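Local coordinates for protein paenibacillus xanthan lyase (Paenibacillus, PDB 6F2P) that removes the terminal mannose of xanthan side chains by beta-elimination, as a calcium-binding, multidomain lyase of polysaccharide lyase family 8, at residues Y547-G552 / G556-Y561; V618-K623 / A629-T634; A788-G793 / M892-S897. All blocks are in the same frame, centred on the assembly; numbering follows the deposited sequence.

Contact 1 (Y547-G552 / G556-Y561)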
# COMPACT_ATOMS: atom_id res chain seq x y z
N TYR A 547 -0.72 -2.00 33.46
CA TYR A 547 -1.07 -0.77 32.78
C TYR A 547 -0.19 0.38 33.26
O TYR A 547 0.48 0.28 34.29
CB TYR A 547 -2.56 -0.45 32.94
CG TYR A 547 -3.08 -0.53 34.36
CD1 TYR A 547 -3.46 -1.75 34.91
CD2 TYR A 547 -3.23 0.62 35.13
CE1 TYR A 547 -3.96 -1.82 36.21
CE2 TYR A 547 -3.72 0.56 36.42
CZ TYR A 547 -4.09 -0.66 36.95
OH TYR A 547 -4.59 -0.73 38.24
N ILE A 548 -0.18 1.46 32.48
CA ILE A 548 0.63 2.62 32.77
C ILE A 548 -0.18 3.85 32.36
O ILE A 548 -0.88 3.81 31.35
CB ILE A 548 1.95 2.59 31.96
CG1 ILE A 548 2.86 1.45 32.43
CG2 ILE A 548 2.71 3.91 32.08
CD1 ILE A 548 4.21 1.44 31.75
N HIS A 549 -0.09 4.92 33.13
CA HIS A 549 -0.69 6.18 32.73
C HIS A 549 0.34 7.29 32.82
O HIS A 549 0.96 7.50 33.86
CB HIS A 549 -1.91 6.51 33.60
CG HIS A 549 -2.57 7.80 33.25
ND1 HIS A 549 -2.09 9.02 33.66
CD2 HIS A 549 -3.68 8.06 32.51
CE1 HIS A 549 -2.88 9.98 33.20
NE2 HIS A 549 -3.85 9.43 32.50
N LEU A 550 0.53 8.00 31.70
CA LEU A 550 1.44 9.13 31.64
C LEU A 550 0.64 10.39 31.39
O LEU A 550 -0.04 10.49 30.36
CB LEU A 550 2.46 8.94 30.51
CG LEU A 550 3.30 10.20 30.26
CD1 LEU A 550 4.05 10.58 31.52
CD2 LEU A 550 4.27 10.03 29.09
N ALA A 551 0.70 11.34 32.31
CA ALA A 551 -0.14 12.53 32.21
C ALA A 551 0.39 13.50 31.16
O ALA A 551 1.60 13.69 31.03
CB ALA A 551 -0.28 13.21 33.57
N GLY A 552 -0.51 14.10 30.40
CA GLY A 552 -0.11 14.98 29.32
C GLY A 552 0.21 16.38 29.81
O GLY A 552 -0.37 16.85 30.79
N GLY A 556 -6.02 16.91 27.49
CA GLY A 556 -6.30 16.20 26.26
C GLY A 556 -5.14 15.35 25.75
O GLY A 556 -5.27 14.67 24.73
N SER A 557 -4.02 15.38 26.47
CA SER A 557 -2.84 14.64 26.00
C SER A 557 -2.31 13.53 26.93
O SER A 557 -1.16 13.11 26.79
CB SER A 557 -1.71 15.61 25.64
OG SER A 557 -1.37 16.42 26.75
N ASP A 558 -3.13 13.06 27.86
CA ASP A 558 -2.79 11.85 28.63
C ASP A 558 -2.59 10.70 27.67
O ASP A 558 -3.21 10.67 26.61
CB ASP A 558 -3.94 11.47 29.56
CG ASP A 558 -4.03 12.32 30.80
OD1 ASP A 558 -3.44 13.42 30.84
OD2 ASP A 558 -4.71 11.87 31.75
N ILE A 559 -1.73 9.75 28.02
CA ILE A 559 -1.64 8.50 27.26
C ILE A 559 -1.67 7.28 28.18
O ILE A 559 -0.96 7.23 29.19
CB ILE A 559 -0.39 8.44 26.36
CG1 ILE A 559 -0.23 9.75 25.58
CG2 ILE A 559 -0.47 7.24 25.41
CD1 ILE A 559 1.03 9.83 24.76
N GLY A 560 -2.51 6.30 27.85
CA GLY A 560 -2.60 5.07 28.61
C GLY A 560 -1.89 3.95 27.87
O GLY A 560 -1.79 3.99 26.64
N TYR A 561 -1.40 2.96 28.60
CA TYR A 561 -0.76 1.80 27.98
C TYR A 561 -1.21 0.54 28.72
O TYR A 561 -0.99 0.40 29.92
CB TYR A 561 0.76 1.89 28.03
CG TYR A 561 1.32 3.23 27.61
CD1 TYR A 561 1.23 4.34 28.44
CD2 TYR A 561 1.97 3.38 26.38
CE1 TYR A 561 1.74 5.56 28.07
CE2 TYR A 561 2.49 4.61 26.00
CZ TYR A 561 2.36 5.70 26.86
OH TYR A 561 2.85 6.93 26.52
O HOH W 1 1.09 12.06 27.99
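Backbone bonds between I548 and Y561 and between L550 and I559 pair the two strands of this beta hairpin. I548 N gives to Y561 O and Y561 N to I548 O, each at 2.9 Å; L550 N to I559 O, 3.0 Å, is almost straight, and I559 N returns the bond to L550 O. H549 and G560 form the non-hydrogen-bonded pair between them. Where the strands part, a water donates to both L550 O and S557 O.

The polar side-chain contact is made by D558, whose two oxygens take separate partners. OD1 receives G552 N at 3.0 Å from above the carboxylate plane, while OD2 lies in the plane of the H549 ring, 2.7 Å from NE2, in a weak, bent bond. H549 CG stands anti to its own N (chi1 179°), carrying the ring along the sheet to D558; NE2 also has a weak bond to K623 O.

Apolar contacts occupy the other face. I548 CG2 lies 4.0 Å from CD1 of Y561, whose ring edge also meets L550 CB; the Y561 hydroxyl is bonded to E513.

D558 thus links to the loop at G552 and, more weakly, H549, whose protonation its carboxylate would probably favour.

Contact 2 (V618-K623 / A629-T634)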
# COMPACT_ATOMS: atom_id res chain seq x y z
N VAL A 618 -1.32 -2.04 24.19
CA VAL A 618 -2.48 -1.33 23.68
C VAL A 618 -2.36 0.13 24.03
O VAL A 618 -2.24 0.47 25.20
CB VAL A 618 -3.79 -1.84 24.33
CG1 VAL A 618 -4.95 -0.98 23.90
CG2 VAL A 618 -4.03 -3.31 23.99
N LEU A 619 -2.39 1.00 23.02
CA LEU A 619 -2.36 2.43 23.28
C LEU A 619 -3.77 2.90 23.62
O LEU A 619 -4.72 2.62 22.89
CB LEU A 619 -1.83 3.20 22.07
CG LEU A 619 -0.36 2.95 21.73
CD1 LEU A 619 0.07 3.81 20.53
CD2 LEU A 619 0.53 3.21 22.94
N LEU A 620 -3.88 3.61 24.74
CA LEU A 620 -5.16 4.14 25.18
C LEU A 620 -5.06 5.64 25.36
O LEU A 620 -4.90 6.12 26.48
CB LEU A 620 -5.57 3.48 26.50
CG LEU A 620 -5.78 1.96 26.43
CD1 LEU A 620 -5.95 1.37 27.82
CD2 LEU A 620 -6.98 1.60 25.56
N PRO A 621 -5.14 6.40 24.25
CA PRO A 621 -4.97 7.85 24.34
C PRO A 621 -6.11 8.53 25.09
O PRO A 621 -7.23 8.00 25.13
CB PRO A 621 -4.99 8.31 22.86
CG PRO A 621 -4.69 7.09 22.07
CD PRO A 621 -5.28 5.94 22.85
N ASN A 622 -5.81 9.67 25.71
CA ASN A 622 -6.84 10.59 26.17
C ASN A 622 -7.75 9.98 27.24
O ASN A 622 -8.94 10.30 27.33
CB ASN A 622 -7.66 11.06 24.96
CG ASN A 622 -8.46 12.32 25.24
OD1 ASN A 622 -8.05 13.17 26.03
ND2 ASN A 622 -9.60 12.44 24.58
N LYS A 623 -7.17 9.11 28.06
CA LYS A 623 -7.94 8.51 29.15
C LYS A 623 -7.33 8.85 30.50
O LYS A 623 -6.10 8.95 30.63
CB LYS A 623 -8.03 6.99 28.99
CG LYS A 623 -9.26 6.53 28.25
CD LYS A 623 -9.25 5.01 28.01
CE LYS A 623 -10.53 4.58 27.31
NZ LYS A 623 -10.97 5.61 26.31
N ALA A 629 -6.94 1.93 34.03
CA ALA A 629 -7.09 0.79 34.93
C ALA A 629 -8.38 0.04 34.58
O ALA A 629 -8.40 -1.19 34.48
CB ALA A 629 -7.12 1.26 36.36
N SER A 630 -9.45 0.80 34.38
CA SER A 630 -10.76 0.21 34.10
C SER A 630 -10.72 -0.64 32.82
O SER A 630 -11.28 -1.74 32.78
CB SER A 630 -11.82 1.30 34.01
OG SER A 630 -13.07 0.75 33.64
N TYR A 631 -10.05 -0.13 31.79
CA TYR A 631 -9.87 -0.85 30.54
C TYR A 631 -9.09 -2.14 30.78
O TYR A 631 -9.43 -3.19 30.24
CB TYR A 631 -9.16 0.02 29.51
CG TYR A 631 -9.17 -0.49 28.08
CD1 TYR A 631 -8.28 -1.49 27.67
CD2 TYR A 631 -10.03 0.05 27.13
CE1 TYR A 631 -8.28 -1.95 26.35
CE2 TYR A 631 -10.03 -0.41 25.81
CZ TYR A 631 -9.16 -1.40 25.43
OH TYR A 631 -9.17 -1.86 24.12
N ALA A 632 -8.04 -2.06 31.59
CA ALA A 632 -7.21 -3.23 31.85
C ALA A 632 -8.00 -4.35 32.51
O ALA A 632 -7.76 -5.52 32.25
CB ALA A 632 -6.00 -2.86 32.68
N ALA A 633 -8.95 -3.98 33.36
CA ALA A 633 -9.76 -4.98 34.07
C ALA A 633 -10.71 -5.73 33.14
O ALA A 633 -10.91 -6.94 33.27
CB ALA A 633 -10.54 -4.32 35.20
N THR A 634 -11.32 -4.99 32.23
CA THR A 634 -12.24 -5.56 31.27
C THR A 634 -11.96 -4.95 29.90
O THR A 634 -12.61 -3.99 29.48
CB THR A 634 -13.72 -5.35 31.71
OG1 THR A 634 -13.93 -3.98 32.05
CG2 THR A 634 -14.03 -6.17 32.94
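Strand 613-621, an inner strand of the super-sandwich sheet and its last in sequence, passes its chain to helix 625-633, which folds back so that Y631 packs on L620 and V618. This strand-to-helix return leads on to strand 637-642 of the following beta-sandwich. Y631 supplies the helical side of the contact.

Both methyls of L620 lie against its ring. CD2 sits over the centre of one face in a CH-pi contact, 3.5 Å from the ring centroid and only 7° off the normal. CD1 is shifted toward the root of the ring, 3.7 Å from Y631 CG. With CG of Y631 anti to the backbone N (chi1 -168°), the ring reaches from the helix to the strand, and its hydroxyl bonds to E492, a ligand of the nearby calcium ion. The E492 bond and the L620 methyls together probably limit how the ring can turn. With an alanine here the L620 methyls would probably face a gap, and E492 would lose its hydroxyl partner.

V618, two residues before L620 and pointing the same way, adds a looser apolar contact at the far part of the ring, where its CG1 lies 4.2 Å from Y631 CE1.

Contact 3 (A788-G793 / M892-S897). With CA (calcium ion), chain C.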
# COMPACT_ATOMS: atom_id res chain seq x y z
N ALA A 788 -6.41 -17.18 -36.41
CA ALA A 788 -7.76 -17.74 -36.44
C ALA A 788 -7.81 -19.23 -36.14
O ALA A 788 -8.88 -19.78 -35.88
CB ALA A 788 -8.42 -17.47 -37.78
N ASN A 789 -6.65 -19.88 -36.18
CA ASN A 789 -6.57 -21.31 -35.85
C ASN A 789 -6.35 -21.56 -34.36
O ASN A 789 -6.31 -22.71 -33.92
CB ASN A 789 -5.43 -21.97 -36.62
CG ASN A 789 -5.63 -21.92 -38.11
OD1 ASN A 789 -4.69 -21.61 -38.85
ND2 ASN A 789 -6.84 -22.23 -38.57
N ALA A 790 -6.17 -20.49 -33.59
CA ALA A 790 -5.87 -20.62 -32.18
C ALA A 790 -7.12 -20.42 -31.35
O ALA A 790 -8.04 -19.68 -31.73
CB ALA A 790 -4.81 -19.63 -31.76
N SER A 791 -7.15 -21.11 -30.21
CA SER A 791 -8.20 -20.94 -29.23
C SER A 791 -8.28 -19.48 -28.79
O SER A 791 -7.28 -18.90 -28.35
CB SER A 791 -7.91 -21.83 -28.02
OG SER A 791 -9.05 -21.99 -27.20
N GLY A 792 -9.46 -18.88 -28.93
CA GLY A 792 -9.65 -17.49 -28.58
C GLY A 792 -9.10 -16.55 -29.64
O GLY A 792 -9.11 -15.33 -29.47
N GLY A 793 -8.60 -17.12 -30.73
CA GLY A 793 -8.07 -16.33 -31.83
C GLY A 793 -6.73 -15.69 -31.50
O GLY A 793 -6.26 -14.83 -32.24
N MET A 892 4.92 -21.07 -29.40
CA MET A 892 3.62 -20.45 -29.60
C MET A 892 2.57 -21.15 -28.73
O MET A 892 1.93 -22.11 -29.16
CB MET A 892 3.21 -20.52 -31.08
CG MET A 892 3.95 -19.56 -31.99
SD MET A 892 3.50 -17.83 -31.69
CE MET A 892 4.96 -17.01 -32.31
N LEU A 893 2.40 -20.65 -27.51
CA LEU A 893 1.48 -21.25 -26.55
C LEU A 893 0.04 -20.75 -26.74
O LEU A 893 -0.21 -19.54 -26.69
CB LEU A 893 1.96 -20.97 -25.12
CG LEU A 893 1.15 -21.45 -23.92
CD1 LEU A 893 0.90 -22.95 -23.97
CD2 LEU A 893 1.90 -21.08 -22.65
N ASP A 894 -0.90 -21.66 -26.94
CA ASP A 894 -2.29 -21.27 -27.15
C ASP A 894 -3.06 -21.28 -25.83
O ASP A 894 -3.67 -20.28 -25.46
CB ASP A 894 -2.98 -22.16 -28.19
CG ASP A 894 -4.38 -21.67 -28.57
OD1 ASP A 894 -4.79 -20.58 -28.10
OD2 ASP A 894 -5.08 -22.36 -29.35
N ASN A 895 -3.03 -22.42 -25.13
CA ASN A 895 -3.74 -22.53 -23.86
C ASN A 895 -3.30 -23.71 -23.00
O ASN A 895 -2.43 -24.49 -23.38
CB ASN A 895 -5.26 -22.56 -24.07
CG ASN A 895 -5.73 -23.78 -24.84
OD1 ASN A 895 -5.12 -24.85 -24.79
ND2 ASN A 895 -6.85 -23.63 -25.55
N PHE A 896 -3.91 -23.82 -21.82
CA PHE A 896 -3.80 -25.01 -20.99
C PHE A 896 -5.20 -25.59 -20.82
O PHE A 896 -6.19 -24.86 -20.88
CB PHE A 896 -3.24 -24.67 -19.61
CG PHE A 896 -1.80 -24.26 -19.60
CD1 PHE A 896 -0.80 -25.21 -19.73
CD2 PHE A 896 -1.43 -22.93 -19.42
CE1 PHE A 896 0.53 -24.85 -19.72
CE2 PHE A 896 -0.10 -22.56 -19.39
CZ PHE A 896 0.89 -23.52 -19.54
N SER A 897 -5.27 -26.90 -20.62
CA SER A 897 -6.49 -27.54 -20.19
C SER A 897 -6.14 -28.44 -19.02
O SER A 897 -5.08 -29.06 -19.01
CB SER A 897 -7.09 -28.38 -21.31
OG SER A 897 -7.57 -27.57 -22.37
CA CA C . -5.46 -18.73 -26.99
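A metal-centred contact joins the loop between strands 783-786 and 794-798 to strand 891-900, with S791 and D894 sharing one calcium ion. The loop contributes the carbonyl oxygen S791 O, 2.3 Å from the metal. The strand contributes two atoms of one residue: D894 OD1 at 2.3 Å and the backbone D894 O at a longer 2.8 Å. E769, E771 and K794 complete the site, K794 through its backbone carbonyl.

The D894 carboxylate divides its work. While OD1 goes to calcium, OD2 accepts the backbone hydrogen of S791 N at 2.6 Å through its syn lone pair, and it also forms a salt bridge with R824. CG of D894 is anti to the backbone N (chi1 -172°), which carries the carboxylate out from the strand to the loop. A790 CB rests 3.7 Å from D894 OD2, flanking the carboxylate beside the S791 bond.

D894 and N895 form a classic beta bulge, both facing R824 on the neighbouring strand 817-826. In this interruption of the regular pairing, both side chains point toward the loop: the carboxylate goes to the metal and to S791 N, and the N895 amide comes alongside the serine side chain, with ND2 3.2 Å from S791 CB.

The negative carboxylate is met by calcium at OD1 and by the arginine at OD2, an arrangement likely to keep D894 ionised. The S791 backbone is engaged on both sides of its CA, its N by D894 OD2 and its carbonyl oxygen by calcium. Beyond S791 the loop turns back through G792 and G793, both at positive phi, and G793 N bonds to A790 O at 2.8 Å.

Contacts 1 and 2 are neighbours in the super-sandwich part of the chain, with centres about 9 Å apart. Strand 559-563 of the hairpin lies beside strand 613-621 in one antiparallel sheet, and the two contacts meet where G560 N approaches L620 O at 2.8 Å and N622 N approaches D558 O at 2.9 Å, both probable hydrogen bonds. Contact 2 also borders a calcium site, about 5 Å from the Y631 side chain. Contact 3 holds a different calcium in a later beta domain; its centre lies about 65 Å from that of contact 1 and about 62 Å from that of contact 2, across the chain's centre, without any touch.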